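Local coordinates for ThermoDBP-single stranded DNA binding protein (Thermoproteus tenax, PDB 3TEK), which binds single-stranded DNA and appears to take the place of the canonical single-stranded DNA-binding protein in the Thermoproteales, at residues N74-N77 with R78-S82; D81-K84 with F85-S89; K98-F101 with E102-P106. All coordinates share one frame; numbering follows the deposited sequence.

Contact 1 of 3, residues N74-N77 with R78-S82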
loop_
_atom_site.group_PDB
_atom_site.type_symbol
_atom_site.label_atom_id
_atom_site.label_comp_id
_atom_site.label_asym_id
_atom_site.label_seq_id
_atom_site.Cartn_x
_atom_site.Cartn_y
_atom_site.Cartn_z
ATOM N N ASN A 74 -10.011 16.623 5.332
ATOM C CA ASN A 74 -9.603 17.126 6.656
ATOM C C ASN A 74 -9.001 16.028 7.528
ATOM O O ASN A 74 -8.056 16.268 8.259
ATOM C CB ASN A 74 -10.787 17.761 7.374
ATOM C CG ASN A 74 -11.241 19.026 6.695
ATOM O OD1 ASN A 74 -10.428 19.848 6.314
ATOM N ND2 ASN A 74 -12.529 19.190 6.545
ATOM N N ILE A 75 -9.584 14.834 7.449
ATOM C CA ILE A 75 -9.117 13.693 8.224
ATOM C C ILE A 75 -7.720 13.409 7.731
ATOM O O ILE A 75 -6.791 13.302 8.519
ATOM C CB ILE A 75 -9.996 12.436 8.039
ATOM C CG1 ILE A 75 -11.465 12.710 8.421
ATOM C CG2 ILE A 75 -9.465 11.292 8.899
ATOM C CD1 ILE A 75 -12.438 11.517 8.198
ATOM N N PHE A 76 -7.576 13.321 6.418
ATOM C CA PHE A 76 -6.280 13.016 5.823
ATOM C C PHE A 76 -5.192 14.023 6.194
ATOM O O PHE A 76 -4.065 13.636 6.543
ATOM C CB PHE A 76 -6.363 12.914 4.307
ATOM C CG PHE A 76 -5.059 12.534 3.674
ATOM C CD1 PHE A 76 -4.503 11.284 3.907
ATOM C CD2 PHE A 76 -4.381 13.429 2.864
ATOM C CE1 PHE A 76 -3.291 10.937 3.359
ATOM C CE2 PHE A 76 -3.178 13.093 2.289
ATOM C CZ PHE A 76 -2.622 11.839 2.536
ATOM N N ASN A 77 -5.535 15.302 6.095
ATOM C CA ASN A 77 -4.590 16.373 6.432
ATOM C C ASN A 77 -4.129 16.318 7.881
ATOM O O ASN A 77 -2.970 16.565 8.162
ATOM C CB ASN A 77 -5.174 17.753 6.083
ATOM C CG ASN A 77 -5.090 18.050 4.602
ATOM O OD1 ASN A 77 -4.263 17.471 3.898
ATOM N ND2 ASN A 77 -5.958 18.941 4.114
ATOM N N ARG A 78 -5.031 15.953 8.788
ATOM C CA ARG A 78 -4.639 15.733 10.166
ATOM C C ARG A 78 -3.680 14.541 10.323
ATOM O O ARG A 78 -2.622 14.672 10.928
ATOM C CB ARG A 78 -5.850 15.496 11.036
ATOM C CG ARG A 78 -5.480 15.148 12.464
ATOM C CD ARG A 78 -6.687 15.211 13.337
ATOM N NE ARG A 78 -7.709 14.276 12.894
ATOM C CZ ARG A 78 -7.717 12.965 13.154
ATOM N NH1 ARG A 78 -6.729 12.387 13.847
ATOM N NH2 ARG A 78 -8.718 12.215 12.701
ATOM N N ILE A 79 -4.056 13.377 9.804
ATOM C CA ILE A 79 -3.284 12.178 10.091
ATOM C C ILE A 79 -1.989 12.097 9.319
ATOM O O ILE A 79 -1.021 11.457 9.783
ATOM C CB ILE A 79 -4.100 10.875 9.880
ATOM C CG1 ILE A 79 -4.416 10.635 8.411
ATOM C CG2 ILE A 79 -5.362 10.917 10.671
ATOM C CD1 ILE A 79 -4.979 9.250 8.160
ATOM N N ARG A 80 -1.969 12.774 8.166
ATOM C CA ARG A 80 -0.879 12.686 7.203
ATOM C C ARG A 80 0.516 12.894 7.800
ATOM O O ARG A 80 1.478 12.243 7.385
ATOM C CB ARG A 80 -1.084 13.702 6.079
ATOM C CG ARG A 80 -0.143 13.496 4.945
ATOM C CD ARG A 80 -0.496 14.358 3.738
ATOM N NE ARG A 80 0.692 15.002 3.192
ATOM C CZ ARG A 80 1.405 15.922 3.824
ATOM N NH1 ARG A 80 1.046 16.359 5.037
ATOM N NH2 ARG A 80 2.473 16.428 3.230
ATOM N N ASP A 81 0.629 13.823 8.739
ATOM C CA ASP A 81 1.914 14.129 9.388
ATOM C C ASP A 81 1.986 13.734 10.895
ATOM O O ASP A 81 2.933 14.122 11.605
ATOM C CB ASP A 81 2.245 15.617 9.191
ATOM C CG ASP A 81 1.227 16.556 9.865
ATOM O OD1 ASP A 81 1.474 17.774 9.900
ATOM O OD2 ASP A 81 0.187 16.087 10.353
ATOM N N SER A 82 0.975 13.000 11.381
ATOM C CA SER A 82 1.005 12.403 12.726
ATOM C C SER A 82 2.106 11.338 12.799
ATOM O O SER A 82 2.404 10.669 11.814
ATOM C CB SER A 82 -0.291 11.698 13.018
ATOM O OG SER A 82 -0.425 10.565 12.169
#

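Contact 2 of 3, residues D81-K84 with F85-S89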
loop_
_atom_site.group_PDB
_atom_site.type_symbol
_atom_site.label_atom_id
_atom_site.label_comp_id
_atom_site.label_asym_id
_atom_site.label_seq_id
_atom_site.Cartn_x
_atom_site.Cartn_y
_atom_site.Cartn_z
ATOM N N ASP A 81 0.629 13.823 8.739
ATOM C CA ASP A 81 1.914 14.129 9.388
ATOM C C ASP A 81 1.986 13.734 10.895
ATOM O O ASP A 81 2.933 14.122 11.605
ATOM C CB ASP A 81 2.245 15.617 9.191
ATOM C CG ASP A 81 1.227 16.556 9.865
ATOM O OD1 ASP A 81 1.474 17.774 9.900
ATOM O OD2 ASP A 81 0.187 16.087 10.353
ATOM N N SER A 82 0.975 13.000 11.381
ATOM C CA SER A 82 1.005 12.403 12.726
ATOM C C SER A 82 2.106 11.338 12.799
ATOM O O SER A 82 2.404 10.669 11.814
ATOM C CB SER A 82 -0.291 11.698 13.018
ATOM O OG SER A 82 -0.425 10.565 12.169
ATOM N N GLU A 83 2.668 11.180 13.986
ATOM C CA GLU A 83 3.674 10.149 14.237
ATOM C C GLU A 83 3.124 8.770 13.909
ATOM O O GLU A 83 3.804 7.954 13.286
ATOM C CB GLU A 83 4.128 10.217 15.705
ATOM C CG GLU A 83 5.220 9.196 16.049
ATOM C CD GLU A 83 4.705 7.830 16.463
ATOM O OE1 GLU A 83 3.530 7.709 16.840
ATOM O OE2 GLU A 83 5.489 6.851 16.420
ATOM N N LYS A 84 1.891 8.497 14.325
ATOM C CA LYS A 84 1.322 7.151 14.144
ATOM C C LYS A 84 1.159 6.732 12.675
ATOM O O LYS A 84 1.475 5.597 12.305
ATOM C CB LYS A 84 -0.029 7.019 14.845
ATOM C CG LYS A 84 -0.405 5.589 15.145
ATOM C CD LYS A 84 0.168 5.133 16.498
ATOM C CE LYS A 84 0.455 3.662 16.530
ATOM N NZ LYS A 84 0.825 3.210 17.916
ATOM N N PHE A 85 0.656 7.628 11.852
ATOM C CA PHE A 85 0.530 7.338 10.408
ATOM C C PHE A 85 1.871 7.203 9.730
ATOM O O PHE A 85 2.065 6.284 8.940
ATOM C CB PHE A 85 -0.273 8.393 9.698
ATOM C CG PHE A 85 -0.540 8.097 8.239
ATOM C CD1 PHE A 85 -1.418 7.094 7.869
ATOM C CD2 PHE A 85 0.056 8.854 7.252
ATOM C CE1 PHE A 85 -1.686 6.828 6.512
ATOM C CE2 PHE A 85 -0.211 8.610 5.884
ATOM C CZ PHE A 85 -1.081 7.605 5.519
ATOM N N ARG A 86 2.801 8.102 10.046
ATOM C CA ARG A 86 4.115 8.060 9.394
ATOM C C ARG A 86 4.848 6.784 9.796
ATOM O O ARG A 86 5.436 6.094 8.952
ATOM C CB ARG A 86 4.975 9.290 9.736
ATOM C CG ARG A 86 4.474 10.636 9.223
ATOM C CD ARG A 86 4.688 10.796 7.717
ATOM N NE ARG A 86 3.968 11.975 7.196
ATOM C CZ ARG A 86 4.519 13.131 6.807
ATOM N NH1 ARG A 86 5.846 13.324 6.843
ATOM N NH2 ARG A 86 3.726 14.103 6.368
ATOM N N GLU A 87 4.816 6.467 11.090
ATOM C CA GLU A 87 5.481 5.250 11.587
ATOM C C GLU A 87 4.878 3.955 11.006
ATOM O O GLU A 87 5.605 3.060 10.588
ATOM C CB GLU A 87 5.416 5.185 13.108
ATOM C CG GLU A 87 5.827 3.832 13.687
ATOM C CD GLU A 87 7.243 3.462 13.283
ATOM O OE1 GLU A 87 7.998 4.397 12.903
ATOM O OE2 GLU A 87 7.609 2.251 13.327
ATOM N N THR A 88 3.561 3.847 11.008
ATOM C CA THR A 88 2.906 2.633 10.524
ATOM C C THR A 88 2.966 2.513 8.995
ATOM O O THR A 88 3.022 1.413 8.483
ATOM C CB THR A 88 1.464 2.444 11.078
ATOM O OG1 THR A 88 0.582 3.508 10.647
ATOM C CG2 THR A 88 1.480 2.301 12.616
ATOM N N SER A 89 3.017 3.646 8.273
ATOM C CA SER A 89 3.296 3.589 6.846
ATOM C C SER A 89 4.726 3.081 6.578
ATOM O O SER A 89 4.951 2.270 5.668
ATOM C CB SER A 89 2.998 4.946 6.179
ATOM O OG SER A 89 3.995 5.870 6.546
#

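Contact 3 of 3, residues K98-F101 with E102-P106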
loop_
_atom_site.group_PDB
_atom_site.type_symbol
_atom_site.label_atom_id
_atom_site.label_comp_id
_atom_site.label_asym_id
_atom_site.label_seq_id
_atom_site.Cartn_x
_atom_site.Cartn_y
_atom_site.Cartn_z
ATOM N N LYS A 98 10.301 -6.517 2.731
ATOM C CA LYS A 98 10.878 -7.749 3.271
ATOM C C LYS A 98 10.177 -8.993 2.696
ATOM O O LYS A 98 10.805 -9.960 2.266
ATOM C CB LYS A 98 10.769 -7.751 4.799
ATOM C CG LYS A 98 11.578 -8.876 5.464
ATOM C CD LYS A 98 11.756 -8.676 6.983
ATOM C CE LYS A 98 10.856 -9.590 7.819
ATOM N NZ LYS A 98 11.287 -9.666 9.263
ATOM N N TRP A 99 8.861 -8.977 2.732
ATOM C CA TRP A 99 8.090 -10.024 2.096
ATOM C C TRP A 99 8.505 -10.224 0.615
ATOM O O TRP A 99 8.660 -11.367 0.180
ATOM C CB TRP A 99 6.592 -9.722 2.200
ATOM C CG TRP A 99 5.802 -10.647 1.399
ATOM C CD1 TRP A 99 5.451 -11.915 1.737
ATOM C CD2 TRP A 99 5.284 -10.413 0.085
ATOM N NE1 TRP A 99 4.736 -12.491 0.709
ATOM C CE2 TRP A 99 4.620 -11.593 -0.317
ATOM C CE3 TRP A 99 5.314 -9.322 -0.784
ATOM C CZ2 TRP A 99 3.973 -11.714 -1.565
ATOM C CZ3 TRP A 99 4.663 -9.425 -2.012
ATOM C CH2 TRP A 99 4.014 -10.620 -2.396
ATOM N N PHE A 100 8.689 -9.132 -0.134
ATOM C CA PHE A 100 8.993 -9.244 -1.576
ATOM C C PHE A 100 10.349 -9.863 -1.805
ATOM O O PHE A 100 10.493 -10.778 -2.581
ATOM C CB PHE A 100 8.983 -7.895 -2.269
ATOM C CG PHE A 100 9.329 -7.980 -3.727
ATOM C CD1 PHE A 100 8.388 -8.414 -4.648
ATOM C CD2 PHE A 100 10.600 -7.677 -4.165
ATOM C CE1 PHE A 100 8.703 -8.505 -6.022
ATOM C CE2 PHE A 100 10.949 -7.771 -5.534
ATOM C CZ PHE A 100 9.999 -8.186 -6.465
ATOM N N PHE A 101 11.353 -9.361 -1.107
ATOM C CA PHE A 101 12.699 -9.826 -1.338
ATOM C C PHE A 101 12.981 -11.153 -0.694
ATOM O O PHE A 101 13.702 -11.950 -1.261
ATOM C CB PHE A 101 13.717 -8.783 -0.907
ATOM C CG PHE A 101 13.810 -7.644 -1.851
ATOM C CD1 PHE A 101 14.430 -7.809 -3.082
ATOM C CD2 PHE A 101 13.247 -6.406 -1.532
ATOM C CE1 PHE A 101 14.505 -6.766 -3.984
ATOM C CE2 PHE A 101 13.337 -5.346 -2.417
ATOM C CZ PHE A 101 13.954 -5.523 -3.654
ATOM N N GLU A 102 12.415 -11.403 0.476
ATOM C CA GLU A 102 12.785 -12.593 1.241
ATOM C C GLU A 102 11.839 -13.776 1.049
ATOM O O GLU A 102 12.222 -14.911 1.343
ATOM C CB GLU A 102 12.905 -12.265 2.721
ATOM C CG GLU A 102 13.971 -11.226 3.003
ATOM C CD GLU A 102 14.268 -11.024 4.483
ATOM O OE1 GLU A 102 14.891 -9.987 4.809
ATOM O OE2 GLU A 102 13.894 -11.883 5.314
ATOM N N GLU A 103 10.618 -13.523 0.570
ATOM C CA GLU A 103 9.663 -14.595 0.329
ATOM C C GLU A 103 9.249 -14.677 -1.140
ATOM O O GLU A 103 9.393 -15.718 -1.760
ATOM C CB GLU A 103 8.440 -14.451 1.235
ATOM C CG GLU A 103 8.726 -14.710 2.709
ATOM C CD GLU A 103 7.548 -14.334 3.592
ATOM O OE1 GLU A 103 7.647 -13.346 4.358
ATOM O OE2 GLU A 103 6.506 -15.013 3.508
ATOM N N ALA A 104 8.711 -13.600 -1.698
ATOM C CA ALA A 104 8.222 -13.642 -3.104
ATOM C C ALA A 104 9.323 -13.983 -4.137
ATOM O O ALA A 104 9.148 -14.865 -4.994
ATOM C CB ALA A 104 7.542 -12.339 -3.480
ATOM N N VAL A 105 10.431 -13.256 -4.062
ATOM C CA VAL A 105 11.561 -13.427 -4.965
ATOM C C VAL A 105 12.077 -14.884 -5.034
ATOM O O VAL A 105 12.063 -15.483 -6.117
ATOM C CB VAL A 105 12.687 -12.413 -4.671
ATOM C CG1 VAL A 105 13.991 -12.865 -5.331
ATOM C CG2 VAL A 105 12.279 -11.000 -5.161
ATOM N N PRO A 106 12.479 -15.477 -3.892
ATOM C CA PRO A 106 12.905 -16.874 -3.995
ATOM C C PRO A 106 11.753 -17.804 -4.372
ATOM O O PRO A 106 11.972 -18.772 -5.083
ATOM C CB PRO A 106 13.424 -17.196 -2.576
ATOM C CG PRO A 106 13.731 -15.885 -1.971
ATOM C CD PRO A 106 12.729 -14.931 -2.547
#

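Contact 1 of 3, residues N74-N77 with R78-S82
Phe76 and Arg80 meet where helix 71-79 runs into a type I beta turn, Ile79 to Ser82, that leads to the N-cap of helix 83-108. Three backbone bonds carry the i to i+4 pattern through this piece, the last from Arg80 N to Phe76 O at 2.8 Å. Arg80 can be followed outward from there. Its CB sits 3.0 Å from Phe76 O and lies over the centre of one face of the Phe76 ring. With CG anti to the backbone N (chi1 -170°), the chain stays on the phenyl group: CG comes 3.8 Å from Phe76 CZ, and CD closes on Phe76 CE2 at 3.3 Å. The chain bends at chi3, about CG-CD, and the guanidinium turns so that its plane stands 70° from the ring, with CE2 at the guanidinium edge. The aliphatic part of the arginine thus does the packing, while Phe76 itself leans on Ala61 and Leu64 of helix 52-68.

On another side of the helix, Ile75 CG2 lies 4.0 Å from Arg78 NH2, approaching the guanidinium at a slant. Ile79 CG2 sits over one face of that same group, offset toward its rim. The polar end is fixed by two backbone carbonyls, NH2 binding Pro126 O and NH1 binding Asp127 O, which ties the helix to the segment following strand 116-124. At the turn, Ile79 O takes two donors from one residue: Ser82 N at 3.0 Å, and Ser82 OG at 2.6 Å, the hydroxyl lying in the carbonyl plane on a lone pair.

Contact 2 of 3, residues D81-K84 with F85-S89
Lys84 O is gripped twice by Thr88, whose N and OG1 reach it from opposite faces of the carbonyl plane, OG1 at 2.8 Å. A chi1 of 63° sets the hydroxyl between the backbone N and the carbonyl carbon of Thr88, turned back along the helix to that oxygen; the same OG1 also hydrogen-bonds Leu131 N.

The helix is started by Ser82, the N-cap, whose OG accepts from Phe85 N at 3.1 Å while the same hydroxyl donates to Ile79 O. Phe85 CB comes to 3.3 Å from Ser82 OG, and Ser82 O takes Arg86 N in the first regular helical bond. The Arg86 chain bends at chi2 and lays its guanidinium obliquely beside Asp81, NH2 lying 3.5 Å from Asp81 CB. The Asp81 carboxylate makes no contact with it; NE instead bonds Arg80 O, so the arginine ties the turn to the new helix. Glu83 and Glu87 run side by side with their carboxylate planes nearly parallel, Glu83 OE2 touching Glu87 CB at 3.7 Å.

This first part of helix 83-108 touches two elements: Phe85 packs on Phe57 and Val60 of helix 52-68 and on Leu131 of strand 131-142, and Ser89 touches Leu56 and Leu131.

Contact 3 of 3, residues K98-F101 with E102-P106
Glu102 crosses Lys98 at a slant at the start of a widened turn in helix 83-108. Its N donates to Lys98 O at 2.8 Å, and its CB and CG pack on that same oxygen. CG is anti to the carbonyl carbon (chi1 -61°) and the chain is extended beyond it, which takes the carboxylate back to Lys98, where Glu102 OE1 touches Lys98 CG at 3.6 Å. The two side chains meet through carbon against carboxylate: Lys98 NZ stays clear of the acid oxygens, so any attraction between the charges acts at a distance.

Trp99 carries the pi-type turn, or pi-bulge. Its O accepts from both Glu103 N and Ala104 N, the second lying in the carbonyl plane and the first well above it, so an i to i+4 and an i to i+5 bond share one oxygen. Ala104 CB lies over one face of the indole, offset toward the rim, a CH-pi contact 4.1 Å from the centroid of the six-membered ring. Glu103 comes at the pyrrole part, its CD 3.7 Å from Trp99 CD1, with the carboxylate 78° from the ring plane.

The wide spacing continues in Val105 N to Phe100 O, nearly straight off the carbonyl. Val105 CG2 sits over a face of the Phe100 ring, 3.5 Å from CE2. Phe101 stands next to this pair with Phe100 CD2 over the centre of its ring. Phe101 O faces Pro106 CD at 3.4 Å; proline has no N-H to offer, and the helix kinks.

Trp99 rests on Thr138 and Leu140 of strand 131-142, Phe100 meets Phe116 of strand 116-124 as well as Leu110, and Ala37 of helix 37-41 touches both Phe100 and Phe101.

Contacts 1 and 2 form one corner between consecutive helices, 71-79 and 83-108. Their centres are about 9 Å apart, and they share Asp81 and Ser82, so the residue that closes the turn also caps the next helix. The hydrogen bond between Arg86 and the Arg80 carbonyl joins them directly. Contact 3 lies further along helix 83-108, its centre about 24 Å from that of contact 2 and about 31 Å from that of contact 1, across the centre of the chain from contact 1. Contacts 2 and 3 both reach strand 131-142, at different points, so the same long helix meets that strand both near its capped start and near its kink.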